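Triphenylmethane reductase (Citrobacter sp., PDB 2JL1) probably uses NADPH to reduce triphenylmethane dyes, as a nucleotide-binding oxidoreductase of the NmrA-like family. Local coordinates at residues H191-W204 against T263-L277. Residues are numbered along the deposited sequence; the frame is centred on the assembly and turned at random.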
loop_
_atom_site.group_PDB
_atom_site.type_symbol
_atom_site.label_atom_id
_atom_site.label_comp_id
_atom_site.label_asym_id
_atom_site.label_seq_id
_atom_site.Cartn_x
_atom_site.Cartn_y
_atom_site.Cartn_z
ATOM N N HIS A 191 -17.332 13.447 -7.327
ATOM C CA HIS A 191 -16.758 12.384 -6.483
ATOM C C HIS A 191 -15.253 12.169 -6.696
ATOM O O HIS A 191 -14.673 11.190 -6.214
ATOM C CB HIS A 191 -17.531 11.074 -6.690
ATOM C CG HIS A 191 -19.006 11.220 -6.504
ATOM N ND1 HIS A 191 -19.567 11.610 -5.307
ATOM C CD2 HIS A 191 -20.038 11.045 -7.363
ATOM C CE1 HIS A 191 -20.880 11.667 -5.435
ATOM N NE2 HIS A 191 -21.192 11.314 -6.666
ATOM N N GLU A 192 -14.629 13.100 -7.417
ATOM C CA GLU A 192 -13.214 13.012 -7.687
ATOM C C GLU A 192 -12.385 13.258 -6.429
ATOM O O GLU A 192 -12.655 14.177 -5.637
ATOM C CB GLU A 192 -12.814 13.942 -8.823
ATOM C CG GLU A 192 -13.128 13.334 -10.179
ATOM C CD GLU A 192 -13.291 14.367 -11.269
ATOM O OE1 GLU A 192 -14.464 14.682 -11.600
ATOM O OE2 GLU A 192 -12.256 14.865 -11.791
ATOM N N ASN A 193 -11.396 12.399 -6.239
ATOM C CA ASN A 193 -10.495 12.503 -5.095
ATOM C C ASN A 193 -11.208 12.441 -3.739
ATOM O O ASN A 193 -10.897 13.197 -2.816
ATOM C CB ASN A 193 -9.624 13.754 -5.237
ATOM C CG ASN A 193 -8.840 13.761 -6.533
ATOM O OD1 ASN A 193 -8.686 14.811 -7.176
ATOM N ND2 ASN A 193 -8.322 12.601 -6.922
ATOM N N LYS A 194 -12.160 11.522 -3.625
ATOM C CA LYS A 194 -12.952 11.360 -2.387
ATOM C C LYS A 194 -12.902 9.933 -1.896
ATOM O O LYS A 194 -12.769 9.007 -2.698
ATOM C CB LYS A 194 -14.424 11.710 -2.650
ATOM C CG LYS A 194 -14.657 13.096 -3.180
ATOM C CD LYS A 194 -14.885 14.080 -2.081
ATOM C CE LYS A 194 -14.974 15.483 -2.642
ATOM N NZ LYS A 194 -16.342 15.770 -3.177
ATOM N N THR A 195 -12.998 9.770 -0.575
ATOM C CA THR A 195 -13.111 8.469 0.070
ATOM C C THR A 195 -14.488 8.446 0.731
ATOM O O THR A 195 -14.876 9.415 1.397
ATOM C CB THR A 195 -11.954 8.220 1.111
ATOM O OG1 THR A 195 -10.679 8.275 0.447
ATOM C CG2 THR A 195 -12.078 6.861 1.788
ATOM N N TYR A 196 -15.237 7.357 0.515
ATOM C CA TYR A 196 -16.511 7.146 1.187
ATOM C C TYR A 196 -16.428 5.878 2.000
ATOM O O TYR A 196 -15.918 4.871 1.518
ATOM C CB TYR A 196 -17.669 7.035 0.166
ATOM C CG TYR A 196 -17.856 8.281 -0.636
ATOM C CD1 TYR A 196 -18.291 9.462 -0.035
ATOM C CD2 TYR A 196 -17.560 8.299 -1.995
ATOM C CE1 TYR A 196 -18.434 10.659 -0.789
ATOM C CE2 TYR A 196 -17.692 9.455 -2.742
ATOM C CZ TYR A 196 -18.131 10.624 -2.145
ATOM O OH TYR A 196 -18.262 11.754 -2.906
ATOM N N ASN A 197 -16.904 5.918 3.239
ATOM C CA ASN A 197 -17.038 4.686 4.030
ATOM C C ASN A 197 -18.491 4.247 3.907
ATOM O O ASN A 197 -19.370 4.842 4.505
ATOM C CB ASN A 197 -16.582 4.905 5.486
ATOM C CG ASN A 197 -15.082 5.137 5.608
ATOM O OD1 ASN A 197 -14.254 4.209 5.479
ATOM N ND2 ASN A 197 -14.717 6.374 5.903
ATOM N N LEU A 198 -18.729 3.237 3.062
ATOM C CA LEU A 198 -20.063 2.830 2.648
ATOM C C LEU A 198 -20.600 1.719 3.550
ATOM O O LEU A 198 -20.433 0.530 3.279
ATOM C CB LEU A 198 -20.068 2.452 1.137
ATOM C CG LEU A 198 -19.595 3.544 0.156
ATOM C CD1 LEU A 198 -19.452 3.022 -1.296
ATOM C CD2 LEU A 198 -20.530 4.793 0.182
ATOM N N VAL A 199 -21.240 2.141 4.639
ATOM C CA VAL A 199 -21.713 1.249 5.680
ATOM C C VAL A 199 -23.119 1.691 6.117
ATOM O O VAL A 199 -23.635 2.756 5.711
ATOM C CB VAL A 199 -20.766 1.243 6.924
ATOM C CG1 VAL A 199 -19.322 0.925 6.543
ATOM C CG2 VAL A 199 -20.821 2.573 7.658
ATOM N N SER A 200 -23.719 0.886 6.977
ATOM C CA SER A 200 -25.055 1.181 7.505
ATOM C C SER A 200 -24.970 2.130 8.678
ATOM O O SER A 200 -24.093 1.986 9.515
ATOM C CB SER A 200 -25.692 -0.105 8.022
ATOM O OG SER A 200 -27.022 0.132 8.430
ATOM N N ASN A 201 -25.921 3.057 8.770
ATOM C CA ASN A 201 -26.112 3.819 10.002
ATOM C C ASN A 201 -27.308 3.296 10.825
ATOM O O ASN A 201 -27.883 4.009 11.648
ATOM C CB ASN A 201 -26.219 5.327 9.709
ATOM C CG ASN A 201 -27.273 5.656 8.673
ATOM O OD1 ASN A 201 -28.110 4.818 8.308
ATOM N ND2 ASN A 201 -27.223 6.889 8.172
ATOM N N GLN A 202 -27.660 2.041 10.579
ATOM C CA GLN A 202 -28.616 1.293 11.398
ATOM C C GLN A 202 -28.078 -0.130 11.625
ATOM O O GLN A 202 -28.618 -1.111 11.097
ATOM C CB GLN A 202 -30.001 1.249 10.749
ATOM C CG GLN A 202 -30.645 2.616 10.567
ATOM C CD GLN A 202 -32.005 2.500 9.929
ATOM O OE1 GLN A 202 -32.126 2.392 8.691
ATOM N NE2 GLN A 202 -33.040 2.473 10.765
ATOM N N PRO A 203 -27.024 -0.248 12.433
ATOM C CA PRO A 203 -26.366 -1.545 12.640
ATOM C C PRO A 203 -27.245 -2.505 13.457
ATOM O O PRO A 203 -28.238 -2.077 14.066
ATOM C CB PRO A 203 -25.080 -1.176 13.399
ATOM C CG PRO A 203 -25.404 0.154 14.097
ATOM C CD PRO A 203 -26.412 0.850 13.224
ATOM N N TRP A 204 -26.856 -3.774 13.468
ATOM C CA TRP A 204 -27.653 -4.850 14.066
ATOM C C TRP A 204 -26.726 -5.810 14.805
ATOM O O TRP A 204 -25.498 -5.704 14.721
ATOM C CB TRP A 204 -28.437 -5.584 12.963
ATOM C CG TRP A 204 -27.590 -6.068 11.760
ATOM C CD1 TRP A 204 -27.263 -5.344 10.659
ATOM C CD2 TRP A 204 -27.044 -7.389 11.545
ATOM N NE1 TRP A 204 -26.527 -6.101 9.785
ATOM C CE2 TRP A 204 -26.386 -7.365 10.291
ATOM C CE3 TRP A 204 -27.054 -8.581 12.284
ATOM C CZ2 TRP A 204 -25.721 -8.488 9.761
ATOM C CZ3 TRP A 204 -26.397 -9.697 11.769
ATOM C CH2 TRP A 204 -25.735 -9.647 10.517
ATOM N N THR A 263 -19.930 3.566 12.178
ATOM C CA THR A 263 -20.889 3.966 11.155
ATOM C C THR A 263 -20.565 5.276 10.454
ATOM O O THR A 263 -19.754 6.102 10.904
ATOM C CB THR A 263 -22.380 4.034 11.687
ATOM O OG1 THR A 263 -22.539 5.179 12.521
ATOM C CG2 THR A 263 -22.817 2.775 12.450
ATOM N N SER A 264 -21.264 5.490 9.351
ATOM C CA SER A 264 -21.122 6.716 8.594
ATOM C C SER A 264 -22.454 6.943 7.872
ATOM O O SER A 264 -23.187 5.979 7.603
ATOM C CB SER A 264 -20.010 6.561 7.546
ATOM O OG SER A 264 -19.994 7.674 6.653
ATOM N N ASP A 265 -22.732 8.204 7.549
ATOM C CA ASP A 265 -23.888 8.578 6.721
ATOM C C ASP A 265 -23.569 8.635 5.214
ATOM O O ASP A 265 -24.459 8.935 4.419
ATOM C CB ASP A 265 -24.446 9.940 7.150
ATOM C CG ASP A 265 -25.005 9.929 8.560
ATOM O OD1 ASP A 265 -25.354 8.828 9.072
ATOM O OD2 ASP A 265 -25.097 11.028 9.147
ATOM N N ASP A 266 -22.337 8.305 4.829
ATOM C CA ASP A 266 -21.905 8.440 3.418
ATOM C C ASP A 266 -22.803 7.665 2.475
ATOM O O ASP A 266 -23.203 8.208 1.441
ATOM C CB ASP A 266 -20.468 7.972 3.187
ATOM C CG ASP A 266 -19.441 8.854 3.861
ATOM O OD1 ASP A 266 -19.783 9.943 4.359
ATOM O OD2 ASP A 266 -18.271 8.449 3.895
ATOM N N LEU A 267 -23.111 6.407 2.814
ATOM C CA LEU A 267 -23.906 5.578 1.901
ATOM C C LEU A 267 -25.324 6.125 1.762
ATOM O O LEU A 267 -25.812 6.343 0.649
ATOM C CB LEU A 267 -23.932 4.106 2.302
ATOM C CG LEU A 267 -24.823 3.176 1.453
ATOM C CD1 LEU A 267 -24.360 3.073 -0.042
ATOM C CD2 LEU A 267 -24.825 1.809 2.061
ATOM N N GLN A 268 -25.976 6.354 2.894
ATOM C CA GLN A 268 -27.320 6.911 2.881
ATOM C C GLN A 268 -27.404 8.248 2.120
ATOM O O GLN A 268 -28.378 8.501 1.412
ATOM C CB GLN A 268 -27.824 7.048 4.311
ATOM C CG GLN A 268 -29.254 7.519 4.412
ATOM C CD GLN A 268 -29.447 8.318 5.653
ATOM O OE1 GLN A 268 -29.088 9.496 5.704
ATOM N NE2 GLN A 268 -29.975 7.686 6.686
ATOM N N LYS A 269 -26.392 9.100 2.271
ATOM C CA LYS A 269 -26.340 10.364 1.522
ATOM C C LYS A 269 -26.224 10.168 0.009
ATOM O O LYS A 269 -26.828 10.903 -0.763
ATOM C CB LYS A 269 -25.221 11.264 2.053
ATOM C CG LYS A 269 -25.573 11.821 3.421
ATOM C CD LYS A 269 -24.480 12.687 4.019
ATOM C CE LYS A 269 -25.110 13.545 5.104
ATOM N NZ LYS A 269 -24.168 13.787 6.227
ATOM N N LEU A 270 -25.479 9.157 -0.403
ATOM C CA LEU A 270 -25.265 8.845 -1.814
ATOM C C LEU A 270 -26.478 8.209 -2.509
ATOM O O LEU A 270 -26.798 8.556 -3.669
ATOM C CB LEU A 270 -24.076 7.893 -1.929
ATOM C CG LEU A 270 -22.904 8.080 -2.906
ATOM C CD1 LEU A 270 -23.316 8.615 -4.262
ATOM C CD2 LEU A 270 -21.859 8.979 -2.296
ATOM N N ILE A 271 -27.136 7.265 -1.834
ATOM C CA ILE A 271 -28.189 6.460 -2.468
ATOM C C ILE A 271 -29.615 6.622 -1.894
ATOM O O ILE A 271 -30.553 6.028 -2.429
ATOM C CB ILE A 271 -27.810 4.947 -2.540
ATOM C CG1 ILE A 271 -27.846 4.297 -1.147
ATOM C CG2 ILE A 271 -26.450 4.756 -3.242
ATOM C CD1 ILE A 271 -27.880 2.781 -1.184
ATOM N N GLY A 272 -29.772 7.445 -0.851
ATOM C CA GLY A 272 -31.055 7.586 -0.137
ATOM C C GLY A 272 -31.270 6.484 0.891
ATOM O O GLY A 272 -30.311 5.887 1.363
ATOM N N SER A 273 -32.529 6.207 1.236
ATOM C CA SER A 273 -32.891 5.239 2.285
ATOM C C SER A 273 -32.275 3.869 2.061
ATOM O O SER A 273 -32.227 3.394 0.924
ATOM C CB SER A 273 -34.410 5.060 2.371
ATOM O OG SER A 273 -35.040 6.231 2.841
ATOM N N LEU A 274 -31.821 3.250 3.152
ATOM C CA LEU A 274 -31.229 1.924 3.128
ATOM C C LEU A 274 -32.302 0.869 3.355
ATOM O O LEU A 274 -33.316 1.130 3.987
ATOM C CB LEU A 274 -30.167 1.781 4.230
ATOM C CG LEU A 274 -29.023 2.822 4.269
ATOM C CD1 LEU A 274 -28.091 2.586 5.458
ATOM C CD2 LEU A 274 -28.254 2.860 2.931
ATOM N N THR A 275 -32.051 -0.329 2.842
ATOM C CA THR A 275 -32.982 -1.445 2.929
ATOM C C THR A 275 -32.951 -1.989 4.343
ATOM O O THR A 275 -31.892 -2.366 4.827
ATOM C CB THR A 275 -32.562 -2.538 1.950
ATOM O OG1 THR A 275 -32.508 -1.963 0.638
ATOM C CG2 THR A 275 -33.539 -3.713 1.966
ATOM N N PRO A 276 -34.116 -2.032 5.007
ATOM C CA PRO A 276 -34.223 -2.591 6.348
ATOM C C PRO A 276 -33.760 -4.047 6.359
ATOM O O PRO A 276 -34.043 -4.796 5.419
ATOM C CB PRO A 276 -35.726 -2.527 6.621
ATOM C CG PRO A 276 -36.225 -1.439 5.753
ATOM C CD PRO A 276 -35.425 -1.566 4.508
ATOM N N LEU A 277 -33.091 -4.452 7.427
ATOM C CA LEU A 277 -32.626 -5.841 7.574
ATOM C C LEU A 277 -33.764 -6.846 7.379
ATOM O O LEU A 277 -33.585 -7.889 6.742
ATOM C CB LEU A 277 -31.970 -6.033 8.945
ATOM C CG LEU A 277 -31.259 -7.357 9.244
ATOM C CD1 LEU A 277 -30.067 -7.613 8.264
ATOM C CD2 LEU A 277 -30.776 -7.272 10.682
HETATM O O HOH W 1 -21.810 5.001 5.052
HETATM O O HOH W 2 -16.390 8.738 5.506
HETATM O O HOH W 3 -24.930 5.204 5.486
#
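One face of the Y196 ring carries L270 CD2, which stands 4.0 Å above the ring centre, a CH-pi contact almost on the ring normal. D266 OD2 lies at the edge of the same ring. Y196 OH meets H191 ND1 in the plane of the imidazole, a 2.7 Å hydrogen bond that steadies both rings; H191 NE2 is hydrogen-bonded to E188. At the far end, W204 receives L277 CD2 over one face, 3.9 Å from the centroid of its five-membered ring.

Between these rings polar bonds and apolar packing mix. L198 CD2 packs on L267 CB at 4.1 Å. D266 OD2 accepts N197 N through its anti lone pair at 3.0 Å. N201 ND2 gives D265 OD1 a nearly straight bond of 2.8 Å (175°), in its own amide plane but from above the carboxylate. N201 CG stands between the backbone N and the carbonyl carbon (chi1 53°), which sets ND2 facing D265, just before helix 266-271. S264 OG caps D266 N, and a water accepts from V199 N and L267 N.

Strand 194-198 is the last in the parallel Rossmann sheet, bonded to strand 135-140. Helix 266-271 crosses its C-terminal end at 101°. L198 and L267 also pack on helix 175-186, while W204 and L277 reach helix 206-217.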